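Local coordinates for Ketoacyl_synth_N domain-containing protein (Photorhabdus luminescens subsp. laumondii, PDB 6SMO) that probably contributes to 3-oxoacyl-[acyl-carrier-protein] synthase chemistry as a ketoacyl-synthase-family protein, in an assembly with a PKS_KS domain-containing protein and a bound pentaoxododecanal, at residues T21-K24 and S25-Q29; N60-R63 and R64-E68; M79-A83 and S84-V88; F251-D254 and K255-N259; I304-R307 and P308-N312. All blocks are in the same frame, centred on the assembly; numbering follows the deposited sequence.

Contact 1 of 5, residues T21-K24 and S25-Q29; sequences TAIK and SKVIQ
Within helix 20-31, Val27 N donates to Ile23 O at 3.1 Å, nearly in line with the carbonyl bond, and Ser25 N donates to Thr21 O at 3.2 Å from above the carbonyl plane. Ser25 turns its hydroxyl back onto the preceding turn: OG sits between the backbone N and the carbonyl carbon (chi1 60°), 3.0 Å from Thr21 O and 2.9 Å from Ala22 O. Lys24 and Ile28, one turn apart, lie side by side and point the same way, with the Lys24 CG methylene 4.0 Å from Ile28 CD1. Beyond that methylene the lysine bends at its last two torsions, and it makes a cation-pi contact with Phe328 and a weak hydrogen bond to Ser332 O. A second one-turn pair, Ile23 CG2 and Val27 CG1 at 4.4 Å, faces Leu324 of helix 319-329. The chemistry is that of an amphipathic helix: aliphatic carbons, including those of the lysine, pack on helix 319-329, while the hydroxyl of exposed Ser25 folds back to carbonyls of its own helix.

Contact 2 of 5, residues N60-R63 and R64-E68; sequences NRLR and RKIDE
Arg63 and Glu68 reach over the turn between helix 60-63 and helix 68-84 and join as a salt bridge, their guanidinium and carboxylate planes 30° apart. The main bond is 2.9 Å long: Arg63 NH2 donates to the syn lone pair of Glu68 OE2, which lies somewhat out of the guanidinium plane. Arg63 NH1 adds a weak bond of 3.4 Å to Glu68 OE1. The arginine stretches out from CG to NE, whereas the glutamate folds at chi2 (-62°) to bring its carboxylate round. Gly54 O takes a weak hydrogen bond from Arg63 NE. Leu62 and Ile66 meet at a slant, with Leu62 CD1 4.0 Å from Ile66 CG2, and both also rest on Gln141 of helix 137-146. The backbone from Arg63 to Ile66 forms a type I beta turn, and Lys65 N donates to Leu62 O at 3.2 Å. The Lys65 chain lies back along the helix end, CE 3.1 Å from Arg61 O, and its NZ is hydrogen-bonded to Tyr128 OH. Arg61, Arg64 and Lys65 each form a salt bridge to an acidic side chain of the chain of another protein. The chemistry thus divides: Arg63 and Glu68 pair internally and tie the short helix to the first residue of the next, while the other basic residues probably form a positively charged patch where the other protein sits.

Contact 3 of 5, residues M79-A83 and S84-V88; sequences MALKA and SRLDV
Ser84 and Arg85 finish helix 68-84 against the carbonyls of Ala80 and Leu81, at the point where the chain, within the ketoacyl synthase N-terminal domain, leaves this helix for the loop toward strand 96-101. Ser84 N keeps the helical pattern, donating to Ala80 O at 3.2 Å. Arg85 N still reaches Leu81 O, through a weak bond of 3.2 Å, but Arg85 itself departs from helical geometry with a positive phi of 67°. That phi turns the chain, through Leu86 and then an inverse gamma turn centred on Asp87. Leu86 lies against the last helical turn, its CD1 4.0 Å from Leu81 CD2, the two leucine side chains inclined to each other. Leu81 also packs on Tyr146 of helix 137-146, and Leu86 on Val226 of strand 218-229, so the helix end is wedged between that helix and the sheet. Outside the two segments, Ser84 O accepts from Arg236 NH1, which satisfies a carbonyl at the terminus. The Arg85 chain runs out straight from CG to NE, passing Ala83 O with its CG at 3.7 Å. Leu81 O receives a second donor besides Arg85 N: Ser84 OG, folded back over its own helix, gives it a 2.7 Å hydrogen bond from above the carbonyl plane.

Contact 4 of 5, residues F251-D254 and K255-N259; sequences FAPD and KNTRN
While the Asp254 carboxylate touches Thr257 at the start of the helix, the Arg258 guanidinium one residue on carries Lys255 CG over one face, 3.8 Å above the plane and offset toward the rim. At the edge of that guanidinium, in its plane, lies Asn259 OD1. Arg258 NE donates to this oxygen at 3.1 Å, nearly in line with the amide C=O, and a weaker bond comes from Arg258 NH1. These two bonds would limit rotation of the guanidinium, and Arg258 NH2 goes on to a weak hydrogen bond with Val209 O. Asp254 occupies the N-cap position of helix 255-261, where the chain leaves strand 242-251 and turns into the helix. Its CG lies between the backbone N and the carbonyl carbon (chi1 62°), which points the carboxylate forward to the first turn. Thr257 OG1, in the same kind of rotamer, stands between two oxygens of Asp254, 2.8 Å from OD1 and 3.1 Å from O. Asp254 O also accepts a weak bond from Arg258 N. Before the cap, Ala252 CB packs 3.6 Å from Arg258 CA, and the Pro253 ring meets Thr257 at about a right angle, its CD 3.4 Å from Thr257 OG1. Pro253 further packs on Ser181 of the PKS_KS domain-containing protein, and Pro253 O takes a weak hydrogen bond from Lys176 NZ of that same chain.

Contact 5 of 5, residues I304-R307 and P308-N312; sequences INLR and PYLDN
Leu306 and Leu310 are joined by the backbone of the short helix 307-310, which follows strand 302-304: Leu310 N donates to Leu306 O at 2.9 Å, and Asp311 N to Arg307 O at 2.8 Å. Asp311 then leaves the helix with a positive phi of 77°. At the start of the turn Asn305 acts as a cap, its OD1 accepting from Arg307 N at 3.1 Å with the donor well above the amide carbonyl plane. The CG of Asn305 is anti to its backbone N (chi1 -170°), which lays the flat amide against Pro308 CD, 3.5 Å from Asn305 OD1. Leu306 CB meets Leu310 CD1 at 3.8 Å, and Leu310 packs further on Val27 of helix 20-31. The Tyr309 ring has Pro308 CB over one face, offset toward the rim, and brings its CE2 to 3.6 Å from Asn305 O, while the ring also rests on Lys30 and Leu31. Arg307 bends twice, at chi2 and chi3, and folds back toward the helix end: its CD comes near Asp311 O, and Leu310 CB sits at the edge of the guanidinium. A weak hydrogen bond from NE to Asp280 O and a long, weak ion pair of NH1 with Asp321 engage the charged end. The chemistry implies a buried turn whose start is capped by an amide and whose two charges are met unequally: Asp311 has Arg47 as a true salt-bridge partner, whereas Arg307 is held mainly by weak bonds and a long ion pair.

Contacts 1 and 5 form the one touching pair: Val27 CG1 lies 3.7 Å from Leu310 CD2, and their centres are 12 Å apart on the same side of the chain's centre. Contact 3 lies apart from contact 1, nearest atoms about 8 Å away. Contacts 2 and 3 lie at the start and the end of helix 68-84, with centres 23 Å apart. In contact 2 the side chain of Ile66 is about 12 Å from the bound pentaoxododecanal, whose pocket includes Val129, Ala130, Trp133 and Phe134. Contacts 2 and 4, 43 Å apart between centres and on opposite sides of the chain's centre, both meet another chain, contact 4 that of the PKS_KS domain-containing protein.

Contact 1 of 5, residues T21-K24 and S25-Q29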
# COMPACT_ATOMS: atom_id res chain seq x y z
N THR C 21 -1.36 -0.62 -29.70
CA THR C 21 -1.11 -0.38 -31.15
C THR C 21 -1.58 1.02 -31.54
O THR C 21 -0.90 1.66 -32.37
CB THR C 21 -1.76 -1.45 -32.03
OG1 THR C 21 -3.13 -1.57 -31.65
CG2 THR C 21 -1.08 -2.80 -31.91
N ALA C 22 -2.70 1.48 -30.98
CA ALA C 22 -3.30 2.82 -31.23
C ALA C 22 -2.41 3.92 -30.65
O ALA C 22 -2.25 4.96 -31.31
CB ALA C 22 -4.70 2.88 -30.66
N ILE C 23 -1.84 3.68 -29.46
CA ILE C 23 -0.94 4.65 -28.75
C ILE C 23 0.39 4.74 -29.51
O ILE C 23 0.83 5.87 -29.77
CB ILE C 23 -0.73 4.24 -27.27
CG1 ILE C 23 -2.05 4.23 -26.48
CG2 ILE C 23 0.31 5.13 -26.60
CD1 ILE C 23 -2.01 3.38 -25.23
N LYS C 24 0.99 3.59 -29.85
CA LYS C 24 2.33 3.50 -30.49
C LYS C 24 2.31 4.19 -31.86
O LYS C 24 3.29 4.88 -32.18
CB LYS C 24 2.78 2.04 -30.62
CG LYS C 24 4.26 1.85 -30.93
CD LYS C 24 4.73 0.41 -30.83
CE LYS C 24 4.39 -0.41 -32.05
NZ LYS C 24 5.34 -0.16 -33.16
N SER C 25 1.23 4.01 -32.63
CA SER C 25 1.04 4.59 -33.98
C SER C 25 0.93 6.12 -33.90
O SER C 25 1.39 6.80 -34.84
CB SER C 25 -0.15 4.00 -34.68
OG SER C 25 -1.34 4.23 -33.94
N LYS C 26 0.35 6.64 -32.81
CA LYS C 26 0.11 8.10 -32.60
C LYS C 26 1.42 8.80 -32.22
O LYS C 26 1.71 9.85 -32.82
CB LYS C 26 -0.96 8.33 -31.53
CG LYS C 26 -1.56 9.73 -31.50
CD LYS C 26 -2.57 9.98 -32.60
CE LYS C 26 -3.16 11.37 -32.55
NZ LYS C 26 -4.17 11.58 -33.61
N VAL C 27 2.17 8.24 -31.27
CA VAL C 27 3.42 8.86 -30.72
C VAL C 27 4.50 8.91 -31.81
O VAL C 27 5.24 9.91 -31.84
CB VAL C 27 3.93 8.14 -29.45
CG1 VAL C 27 2.94 8.28 -28.29
CG2 VAL C 27 4.27 6.68 -29.69
N ILE C 28 4.58 7.88 -32.66
CA ILE C 28 5.53 7.83 -33.82
C ILE C 28 5.17 8.95 -34.80
O ILE C 28 6.11 9.61 -35.30
CB ILE C 28 5.53 6.44 -34.49
CG1 ILE C 28 6.13 5.37 -33.57
CG2 ILE C 28 6.24 6.48 -35.84
CD1 ILE C 28 5.84 3.95 -34.00
N GLN C 29 3.88 9.15 -35.07
CA GLN C 29 3.35 10.20 -35.98
C GLN C 29 3.73 11.59 -35.44
O GLN C 29 4.12 12.45 -36.25
CB GLN C 29 1.84 10.07 -36.15
CG GLN C 29 1.27 10.91 -37.29
CD GLN C 29 -0.22 10.76 -37.43
OE1 GLN C 29 -0.96 10.67 -36.46
NE2 GLN C 29 -0.68 10.74 -38.67

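Contact 2 of 5, residues N60-R63 and R64-E68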
# COMPACT_ATOMS: atom_id res chain seq x y z
N ASN C 60 -21.47 -4.73 -13.39
CA ASN C 60 -22.06 -3.53 -12.73
C ASN C 60 -21.95 -3.63 -11.20
O ASN C 60 -21.82 -2.57 -10.56
CB ASN C 60 -23.52 -3.30 -13.15
CG ASN C 60 -23.65 -2.54 -14.45
OD1 ASN C 60 -22.74 -1.82 -14.86
ND2 ASN C 60 -24.79 -2.68 -15.11
N ARG C 61 -22.00 -4.84 -10.63
CA ARG C 61 -21.90 -5.07 -9.16
C ARG C 61 -20.54 -4.55 -8.67
O ARG C 61 -20.52 -3.74 -7.72
CB ARG C 61 -22.07 -6.54 -8.79
CG ARG C 61 -22.39 -6.78 -7.32
CD ARG C 61 -22.71 -8.24 -7.01
NE ARG C 61 -23.22 -8.42 -5.66
CZ ARG C 61 -23.69 -9.57 -5.17
NH1 ARG C 61 -23.71 -10.66 -5.91
NH2 ARG C 61 -24.13 -9.62 -3.92
N LEU C 62 -19.45 -4.99 -9.31
CA LEU C 62 -18.05 -4.65 -8.95
C LEU C 62 -17.75 -3.19 -9.30
O LEU C 62 -17.08 -2.52 -8.48
CB LEU C 62 -17.09 -5.60 -9.68
CG LEU C 62 -15.60 -5.32 -9.49
CD1 LEU C 62 -15.22 -5.34 -8.02
CD2 LEU C 62 -14.76 -6.32 -10.27
N ARG C 63 -18.19 -2.71 -10.46
CA ARG C 63 -17.89 -1.35 -10.98
C ARG C 63 -18.49 -0.29 -10.04
O ARG C 63 -17.87 0.78 -9.89
CB ARG C 63 -18.43 -1.15 -12.40
CG ARG C 63 -17.75 -0.01 -13.14
CD ARG C 63 -18.44 0.42 -14.42
NE ARG C 63 -17.51 1.12 -15.29
CZ ARG C 63 -17.05 2.36 -15.08
NH1 ARG C 63 -16.20 2.89 -15.95
NH2 ARG C 63 -17.43 3.06 -14.03
N ARG C 64 -19.65 -0.60 -9.44
CA ARG C 64 -20.39 0.28 -8.50
C ARG C 64 -19.49 0.70 -7.33
O ARG C 64 -19.61 1.85 -6.88
CB ARG C 64 -21.63 -0.45 -7.95
CG ARG C 64 -22.81 0.45 -7.66
CD ARG C 64 -23.65 -0.07 -6.50
NE ARG C 64 -23.13 0.39 -5.22
CZ ARG C 64 -23.29 1.62 -4.72
NH1 ARG C 64 -22.76 1.92 -3.55
NH2 ARG C 64 -23.96 2.54 -5.39
N LYS C 65 -18.62 -0.21 -6.86
CA LYS C 65 -17.93 -0.12 -5.54
C LYS C 65 -16.42 0.13 -5.71
O LYS C 65 -15.71 0.03 -4.69
CB LYS C 65 -18.18 -1.41 -4.74
CG LYS C 65 -17.75 -2.71 -5.41
CD LYS C 65 -18.11 -3.95 -4.61
CE LYS C 65 -19.55 -4.37 -4.80
NZ LYS C 65 -20.01 -5.28 -3.72
N ILE C 66 -15.95 0.48 -6.91
CA ILE C 66 -14.51 0.78 -7.18
C ILE C 66 -14.38 2.14 -7.88
O ILE C 66 -15.31 2.52 -8.61
CB ILE C 66 -13.83 -0.35 -7.99
CG1 ILE C 66 -14.42 -0.48 -9.40
CG2 ILE C 66 -13.89 -1.66 -7.23
CD1 ILE C 66 -13.72 -1.49 -10.28
N ASP C 67 -13.25 2.82 -7.65
CA ASP C 67 -12.89 4.12 -8.28
C ASP C 67 -12.38 3.86 -9.71
O ASP C 67 -12.05 2.69 -10.01
CB ASP C 67 -11.85 4.87 -7.45
CG ASP C 67 -11.64 6.31 -7.88
OD1 ASP C 67 -12.39 7.18 -7.40
OD2 ASP C 67 -10.73 6.55 -8.70
N GLU C 68 -12.31 4.90 -10.54
CA GLU C 68 -11.96 4.83 -11.98
C GLU C 68 -10.50 4.38 -12.17
O GLU C 68 -10.21 3.80 -13.23
CB GLU C 68 -12.21 6.17 -12.66
CG GLU C 68 -13.68 6.50 -12.83
CD GLU C 68 -14.45 5.54 -13.72
OE1 GLU C 68 -13.93 5.18 -14.79
OE2 GLU C 68 -15.56 5.14 -13.32

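Contact 3 of 5, residues M79-A83 and S84-V88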
# COMPACT_ATOMS: atom_id res chain seq x y z
N MET C 79 -6.01 -6.70 -21.17
CA MET C 79 -5.39 -6.52 -22.51
C MET C 79 -3.99 -7.17 -22.52
O MET C 79 -3.67 -7.83 -23.52
CB MET C 79 -5.26 -5.04 -22.86
CG MET C 79 -6.57 -4.38 -23.23
SD MET C 79 -6.46 -2.58 -23.32
CE MET C 79 -8.20 -2.16 -23.49
N ALA C 80 -3.22 -6.99 -21.44
CA ALA C 80 -1.83 -7.49 -21.28
C ALA C 80 -1.83 -9.02 -21.21
O ALA C 80 -0.95 -9.63 -21.86
CB ALA C 80 -1.20 -6.87 -20.06
N LEU C 81 -2.76 -9.61 -20.46
CA LEU C 81 -2.88 -11.09 -20.28
C LEU C 81 -3.34 -11.74 -21.60
O LEU C 81 -2.92 -12.88 -21.86
CB LEU C 81 -3.87 -11.40 -19.15
CG LEU C 81 -3.34 -11.20 -17.73
CD1 LEU C 81 -4.46 -11.29 -16.72
CD2 LEU C 81 -2.25 -12.21 -17.41
N LYS C 82 -4.16 -11.04 -22.39
CA LYS C 82 -4.71 -11.55 -23.68
C LYS C 82 -3.58 -11.59 -24.72
O LYS C 82 -3.56 -12.55 -25.52
CB LYS C 82 -5.87 -10.67 -24.17
CG LYS C 82 -7.00 -11.43 -24.86
CD LYS C 82 -7.91 -12.15 -23.89
CE LYS C 82 -8.99 -12.96 -24.57
NZ LYS C 82 -9.95 -13.52 -23.59
N ALA C 83 -2.69 -10.60 -24.69
CA ALA C 83 -1.52 -10.48 -25.59
C ALA C 83 -0.48 -11.56 -25.26
O ALA C 83 0.16 -12.07 -26.20
CB ALA C 83 -0.92 -9.09 -25.49
N SER C 84 -0.32 -11.89 -23.97
CA SER C 84 0.65 -12.89 -23.46
C SER C 84 0.20 -14.31 -23.83
O SER C 84 1.07 -15.19 -23.94
CB SER C 84 0.84 -12.76 -21.97
OG SER C 84 -0.34 -13.12 -21.27
N ARG C 85 -1.11 -14.52 -24.00
CA ARG C 85 -1.75 -15.81 -24.38
C ARG C 85 -1.56 -16.83 -23.25
O ARG C 85 -1.43 -18.04 -23.56
CB ARG C 85 -1.17 -16.33 -25.71
CG ARG C 85 -1.30 -15.36 -26.87
CD ARG C 85 -0.48 -15.78 -28.07
NE ARG C 85 -0.51 -14.78 -29.14
CZ ARG C 85 0.20 -14.84 -30.26
NH1 ARG C 85 0.09 -13.88 -31.16
NH2 ARG C 85 1.02 -15.86 -30.49
N LEU C 86 -1.58 -16.37 -21.99
CA LEU C 86 -1.47 -17.23 -20.78
C LEU C 86 -2.80 -17.96 -20.56
O LEU C 86 -3.85 -17.29 -20.59
CB LEU C 86 -1.11 -16.37 -19.56
CG LEU C 86 0.36 -16.02 -19.40
CD1 LEU C 86 0.54 -14.85 -18.44
CD2 LEU C 86 1.17 -17.22 -18.94
N ASP C 87 -2.75 -19.28 -20.34
CA ASP C 87 -3.91 -20.09 -19.89
C ASP C 87 -4.11 -19.83 -18.40
O ASP C 87 -3.59 -20.62 -17.58
CB ASP C 87 -3.71 -21.57 -20.24
CG ASP C 87 -5.01 -22.37 -20.33
OD1 ASP C 87 -5.95 -22.05 -19.58
OD2 ASP C 87 -5.06 -23.30 -21.16
N VAL C 88 -4.83 -18.75 -18.06
CA VAL C 88 -4.93 -18.17 -16.69
C VAL C 88 -5.54 -19.18 -15.72
O VAL C 88 -5.16 -19.16 -14.54
CB VAL C 88 -5.71 -16.84 -16.70
CG1 VAL C 88 -7.19 -17.03 -16.99
CG2 VAL C 88 -5.51 -16.06 -15.41

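Contact 4 of 5, residues F251-D254 and K255-N259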
# COMPACT_ATOMS: atom_id res chain seq x y z
N PHE C 251 18.43 7.67 -4.94
CA PHE C 251 17.94 8.99 -4.48
C PHE C 251 19.10 9.99 -4.48
O PHE C 251 20.26 9.57 -4.35
CB PHE C 251 17.30 8.88 -3.09
CG PHE C 251 16.45 10.05 -2.70
CD1 PHE C 251 15.14 10.16 -3.14
CD2 PHE C 251 16.95 11.06 -1.88
CE1 PHE C 251 14.35 11.24 -2.77
CE2 PHE C 251 16.17 12.14 -1.52
CZ PHE C 251 14.87 12.23 -1.97
N ALA C 252 18.78 11.28 -4.63
CA ALA C 252 19.73 12.42 -4.64
C ALA C 252 19.22 13.52 -3.71
O ALA C 252 18.34 14.28 -4.10
CB ALA C 252 19.91 12.92 -6.05
N PRO C 253 19.73 13.62 -2.46
CA PRO C 253 19.28 14.67 -1.54
C PRO C 253 19.68 16.09 -1.97
O PRO C 253 18.98 17.01 -1.58
CB PRO C 253 19.96 14.30 -0.21
CG PRO C 253 21.16 13.47 -0.62
CD PRO C 253 20.72 12.72 -1.85
N ASP C 254 20.76 16.24 -2.74
CA ASP C 254 21.29 17.55 -3.21
C ASP C 254 21.79 17.44 -4.65
O ASP C 254 21.77 16.32 -5.20
CB ASP C 254 22.39 18.07 -2.27
CG ASP C 254 23.61 17.17 -2.19
OD1 ASP C 254 23.46 15.94 -2.36
OD2 ASP C 254 24.71 17.71 -1.96
N LYS C 255 22.21 18.57 -5.24
CA LYS C 255 22.64 18.70 -6.66
C LYS C 255 23.98 17.98 -6.89
O LYS C 255 24.21 17.54 -8.03
CB LYS C 255 22.76 20.17 -7.05
CG LYS C 255 21.44 20.92 -7.19
CD LYS C 255 21.60 22.35 -7.65
CE LYS C 255 20.27 23.02 -7.95
NZ LYS C 255 20.46 24.44 -8.35
N ASN C 256 24.82 17.86 -5.86
CA ASN C 256 26.17 17.25 -5.95
C ASN C 256 26.04 15.75 -6.23
O ASN C 256 26.67 15.27 -7.19
CB ASN C 256 27.00 17.52 -4.69
CG ASN C 256 27.29 18.99 -4.47
OD1 ASN C 256 27.02 19.53 -3.40
ND2 ASN C 256 27.83 19.65 -5.49
N THR C 257 25.23 15.04 -5.43
CA THR C 257 24.99 13.58 -5.54
C THR C 257 24.17 13.26 -6.80
O THR C 257 24.32 12.14 -7.33
CB THR C 257 24.30 13.02 -4.28
OG1 THR C 257 23.11 13.78 -4.06
CG2 THR C 257 25.19 13.08 -3.06
N ARG C 258 23.33 14.21 -7.24
CA ARG C 258 22.43 14.08 -8.42
C ARG C 258 23.23 13.59 -9.64
O ARG C 258 22.82 12.58 -10.24
CB ARG C 258 21.75 15.42 -8.71
CG ARG C 258 20.81 15.42 -9.90
CD ARG C 258 20.42 16.83 -10.31
NE ARG C 258 21.58 17.63 -10.68
CZ ARG C 258 21.57 18.95 -10.88
NH1 ARG C 258 22.69 19.57 -11.22
NH2 ARG C 258 20.45 19.65 -10.75
N ASN C 259 24.32 14.29 -9.97
CA ASN C 259 25.16 14.03 -11.17
C ASN C 259 25.89 12.68 -11.01
O ASN C 259 26.08 11.99 -12.03
CB ASN C 259 26.16 15.16 -11.42
CG ASN C 259 25.50 16.44 -11.90
OD1 ASN C 259 24.31 16.65 -11.70
ND2 ASN C 259 26.27 17.30 -12.55

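Contact 5 of 5, residues I304-R307 and P308-N312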
# COMPACT_ATOMS: atom_id res chain seq x y z
N ILE C 304 15.48 10.40 -27.16
CA ILE C 304 14.06 10.50 -27.62
C ILE C 304 13.18 10.83 -26.41
O ILE C 304 13.13 10.00 -25.48
CB ILE C 304 13.63 9.21 -28.34
CG1 ILE C 304 14.26 9.11 -29.73
CG2 ILE C 304 12.11 9.10 -28.40
CD1 ILE C 304 14.17 7.74 -30.37
N ASN C 305 12.53 12.00 -26.43
CA ASN C 305 11.62 12.49 -25.36
C ASN C 305 10.17 12.24 -25.80
O ASN C 305 9.77 12.78 -26.85
CB ASN C 305 11.86 13.98 -25.06
CG ASN C 305 11.14 14.47 -23.83
OD1 ASN C 305 10.48 13.69 -23.13
ND2 ASN C 305 11.26 15.75 -23.54
N LEU C 306 9.42 11.45 -25.02
CA LEU C 306 8.00 11.10 -25.29
C LEU C 306 7.06 11.91 -24.39
O LEU C 306 5.83 11.75 -24.55
CB LEU C 306 7.79 9.60 -25.06
CG LEU C 306 8.68 8.65 -25.88
CD1 LEU C 306 8.29 7.21 -25.61
CD2 LEU C 306 8.60 8.95 -27.37
N ARG C 307 7.59 12.74 -23.49
CA ARG C 307 6.80 13.43 -22.44
C ARG C 307 5.92 14.53 -23.03
O ARG C 307 4.81 14.73 -22.55
CB ARG C 307 7.72 13.98 -21.33
CG ARG C 307 6.99 14.31 -20.03
CD ARG C 307 6.32 13.11 -19.38
NE ARG C 307 7.26 12.02 -19.11
CZ ARG C 307 7.21 10.80 -19.63
NH1 ARG C 307 8.14 9.91 -19.30
NH2 ARG C 307 6.25 10.44 -20.47
N PRO C 308 6.36 15.30 -24.06
CA PRO C 308 5.48 16.28 -24.70
C PRO C 308 4.22 15.66 -25.32
O PRO C 308 3.20 16.33 -25.34
CB PRO C 308 6.35 16.92 -25.79
CG PRO C 308 7.77 16.64 -25.35
CD PRO C 308 7.71 15.30 -24.65
N TYR C 309 4.32 14.42 -25.80
CA TYR C 309 3.25 13.69 -26.53
C TYR C 309 2.37 12.91 -25.54
O TYR C 309 1.13 12.97 -25.67
CB TYR C 309 3.85 12.76 -27.59
CG TYR C 309 4.95 13.39 -28.41
CD1 TYR C 309 4.76 14.60 -29.05
CD2 TYR C 309 6.18 12.77 -28.56
CE1 TYR C 309 5.77 15.18 -29.81
CE2 TYR C 309 7.20 13.33 -29.31
CZ TYR C 309 6.99 14.55 -29.94
OH TYR C 309 7.98 15.11 -30.69
N LEU C 310 3.01 12.28 -24.54
CA LEU C 310 2.31 11.42 -23.55
C LEU C 310 1.86 12.20 -22.31
O LEU C 310 1.01 11.67 -21.60
CB LEU C 310 3.24 10.27 -23.16
CG LEU C 310 3.53 9.25 -24.25
CD1 LEU C 310 4.53 8.22 -23.78
CD2 LEU C 310 2.25 8.57 -24.70
N ASP C 311 2.52 13.31 -21.96
CA ASP C 311 2.19 14.21 -20.81
C ASP C 311 2.65 13.62 -19.46
O ASP C 311 3.18 12.51 -19.43
CB ASP C 311 0.75 14.75 -20.79
CG ASP C 311 0.21 15.15 -22.14
OD1 ASP C 311 0.76 16.07 -22.75
OD2 ASP C 311 -0.76 14.52 -22.57
N ASN C 312 2.39 14.33 -18.38
CA ASN C 312 2.80 13.82 -17.05
C ASN C 312 1.66 12.94 -16.53
O ASN C 312 0.56 13.46 -16.37
CB ASN C 312 3.12 14.97 -16.09
CG ASN C 312 3.78 14.51 -14.82
OD1 ASN C 312 4.25 13.39 -14.73
ND2 ASN C 312 3.83 15.38 -13.83